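Local coordinates for protein putative esterase (Bacteroides intestinalis DSM 17393, PDB 5VOL) that is a ferulic acid esterase of carbohydrate esterase family 1, a calcium-binding hydrolase from a gut bacterium that probably releases acyl groups from arabinoxylan, at residues C[69-73]-C[261-266]. Residues are numbered along the deposited sequence; the frame is centred on the assembly and turned at random.
Sequences VMDRL and LYQCLP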
loop_
_atom_site.group_PDB
_atom_site.type_symbol
_atom_site.label_atom_id
_atom_site.label_comp_id
_atom_site.label_asym_id
_atom_site.label_seq_id
_atom_site.Cartn_x
_atom_site.Cartn_y
_atom_site.Cartn_z
ATOM N N VAL C 69 -11.281 -10.356 -6.652
ATOM C CA VAL C 69 -10.519 -10.064 -5.449
ATOM C C VAL C 69 -10.305 -11.348 -4.638
ATOM O O VAL C 69 -9.190 -11.612 -4.183
ATOM C CB VAL C 69 -11.209 -9.002 -4.573
ATOM C CG1 VAL C 69 -10.428 -8.794 -3.276
ATOM C CG2 VAL C 69 -11.338 -7.678 -5.332
ATOM N N MET C 70 -11.357 -12.156 -4.472
ATOM C CA MET C 70 -11.196 -13.430 -3.776
ATOM C C MET C 70 -10.211 -14.368 -4.480
ATOM O O MET C 70 -9.402 -15.021 -3.819
ATOM C CB MET C 70 -12.546 -14.135 -3.601
ATOM C CG MET C 70 -13.341 -13.669 -2.390
ATOM S SD MET C 70 -12.566 -14.118 -0.821
ATOM C CE MET C 70 -12.851 -15.891 -0.789
ATOM N N ASP C 71 -10.279 -14.458 -5.803
ATOM C CA ASP C 71 -9.378 -15.342 -6.531
ATOM C C ASP C 71 -7.910 -14.961 -6.284
ATOM O O ASP C 71 -7.066 -15.831 -6.100
ATOM C CB ASP C 71 -9.680 -15.319 -8.026
ATOM C CG ASP C 71 -10.967 -16.064 -8.379
ATOM O OD1 ASP C 71 -11.473 -16.832 -7.531
ATOM O OD2 ASP C 71 -11.457 -15.870 -9.509
ATOM N N ARG C 72 -7.632 -13.655 -6.261
ATOM C CA ARG C 72 -6.319 -13.140 -5.877
ATOM C C ARG C 72 -5.959 -13.495 -4.424
ATOM O O ARG C 72 -4.903 -14.089 -4.159
ATOM C CB ARG C 72 -6.270 -11.612 -6.089
ATOM C CG ARG C 72 -5.025 -10.938 -5.521
ATOM C CD ARG C 72 -3.845 -11.031 -6.500
ATOM N NE ARG C 72 -3.917 -10.064 -7.598
ATOM C CZ ARG C 72 -4.257 -10.359 -8.849
ATOM N NH1 ARG C 72 -4.272 -9.407 -9.774
ATOM N NH2 ARG C 72 -4.568 -11.604 -9.189
ATOM N N LEU C 73 -6.825 -13.149 -3.475
ATOM C CA LEU C 73 -6.465 -13.286 -2.073
ATOM C C LEU C 73 -6.491 -14.749 -1.601
ATOM O O LEU C 73 -5.750 -15.124 -0.690
ATOM C CB LEU C 73 -7.379 -12.409 -1.208
ATOM C CG LEU C 73 -7.196 -10.908 -1.493
ATOM C CD1 LEU C 73 -8.072 -10.033 -0.617
ATOM C CD2 LEU C 73 -5.729 -10.489 -1.357
ATOM N N LEU C 261 -12.368 -4.072 0.142
ATOM C CA LEU C 261 -12.344 -5.537 0.153
ATOM C C LEU C 261 -10.977 -6.110 0.449
ATOM O O LEU C 261 -10.868 -7.161 1.073
ATOM C CB LEU C 261 -12.817 -6.094 -1.187
ATOM C CG LEU C 261 -14.319 -6.167 -1.395
ATOM C CD1 LEU C 261 -14.581 -6.743 -2.775
ATOM C CD2 LEU C 261 -14.952 -7.055 -0.314
ATOM N N TYR C 262 -9.934 -5.431 -0.026
ATOM C CA TYR C 262 -8.573 -5.901 0.164
ATOM C C TYR C 262 -8.136 -5.806 1.622
ATOM O O TYR C 262 -7.176 -6.459 2.032
ATOM C CB TYR C 262 -7.608 -5.121 -0.752
ATOM C CG TYR C 262 -7.598 -5.647 -2.175
ATOM C CD1 TYR C 262 -6.754 -6.688 -2.530
ATOM C CD2 TYR C 262 -8.447 -5.121 -3.156
ATOM C CE1 TYR C 262 -6.729 -7.187 -3.813
ATOM C CE2 TYR C 262 -8.437 -5.621 -4.457
ATOM C CZ TYR C 262 -7.564 -6.656 -4.770
ATOM O OH TYR C 262 -7.510 -7.180 -6.036
ATOM N N GLN C 263 -8.844 -5.017 2.419
ATOM C CA GLN C 263 -8.614 -5.021 3.866
ATOM C C GLN C 263 -9.626 -5.916 4.589
ATOM O O GLN C 263 -9.293 -6.618 5.564
ATOM C CB GLN C 263 -8.676 -3.596 4.412
ATOM C CG GLN C 263 -7.450 -2.788 4.019
ATOM C CD GLN C 263 -7.724 -1.301 3.854
ATOM O OE1 GLN C 263 -6.961 -0.602 3.179
ATOM N NE2 GLN C 263 -8.805 -0.803 4.477
ATOM N N CYS C 264 -10.862 -5.889 4.100
ATOM C CA CYS C 264 -11.963 -6.628 4.726
ATOM C C CYS C 264 -11.780 -8.136 4.673
ATOM O O CYS C 264 -11.933 -8.811 5.678
ATOM C CB CYS C 264 -13.294 -6.258 4.064
ATOM S SG CYS C 264 -14.731 -7.143 4.726
ATOM N N LEU C 265 -11.466 -8.671 3.502
ATOM C CA LEU C 265 -11.395 -10.119 3.365
ATOM C C LEU C 265 -10.254 -10.745 4.187
ATOM O O LEU C 265 -10.468 -11.765 4.872
ATOM C CB LEU C 265 -11.287 -10.490 1.889
ATOM C CG LEU C 265 -12.567 -10.099 1.120
ATOM C CD1 LEU C 265 -12.379 -10.327 -0.374
ATOM C CD2 LEU C 265 -13.789 -10.887 1.657
ATOM N N PRO C 266 -9.056 -10.136 4.166
ATOM C CA PRO C 266 -8.025 -10.675 5.078
ATOM C C PRO C 266 -8.372 -10.492 6.555
ATOM O O PRO C 266 -8.012 -11.333 7.378
ATOM C CB PRO C 266 -6.756 -9.868 4.712
ATOM C CG PRO C 266 -6.962 -9.493 3.259
ATOM C CD PRO C 266 -8.489 -9.219 3.158
#
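Val69 enters the hollow bounded by Leu261, Tyr262 and Leu265, and its two methyls have different tasks. CG1, anti to the backbone N (chi1 176°), lies over the phenol ring of Tyr262, 3.9 Å from the ring centroid and 11° off the normal, which meets the geometry of a CH-pi contact. The same methyl reaches Leu265 CD1 at 3.8 Å and, more loosely, Leu261 CB. CG2 lies beyond the ring's outline on the same side, beside the CE2 corner, 3.7 Å from Tyr262 CE2.

One turn on, Leu73 supplies the second bump. Its CD1 drops into a notch formed by the proline ring, the tyrosine ring and the leucine stem, with Pro266 CD at 3.9 Å and Leu265 CB at 4.1 Å; the side chains of Leu73 and Pro266 meet at roughly a right angle. Leu265 answers in the reverse direction: its CD1 fits between Val69 and Met70, whose chain is folded by bends at chi2 and chi3 and whose SD meets that methyl at 3.8 Å. Ile84 touches both Met70 and Leu265, which brings strand 83-87 of the central sheet against this side of the joint.

No hydrogen bond links the two segments, so the joint rests on shape. At the ring's edge, close to its plane, Arg72 CG comes only loosely near Tyr262, while the polar ends turn to the second subunit: Arg72 NH1 forms a salt bridge with Asp253 of the second subunit, and Tyr262 OH is hydrogen-bonded to Glu255 of that subunit. The segment axes approach to 10.7 Å and cross at -57°, a separation bridged by the interleaved side chains. This is apolar helix-helix packing beside the central sheet of an alpha/beta-hydrolase fold, joining helix 66-76 to the C-terminal helix 254-271 next to a subunit interface.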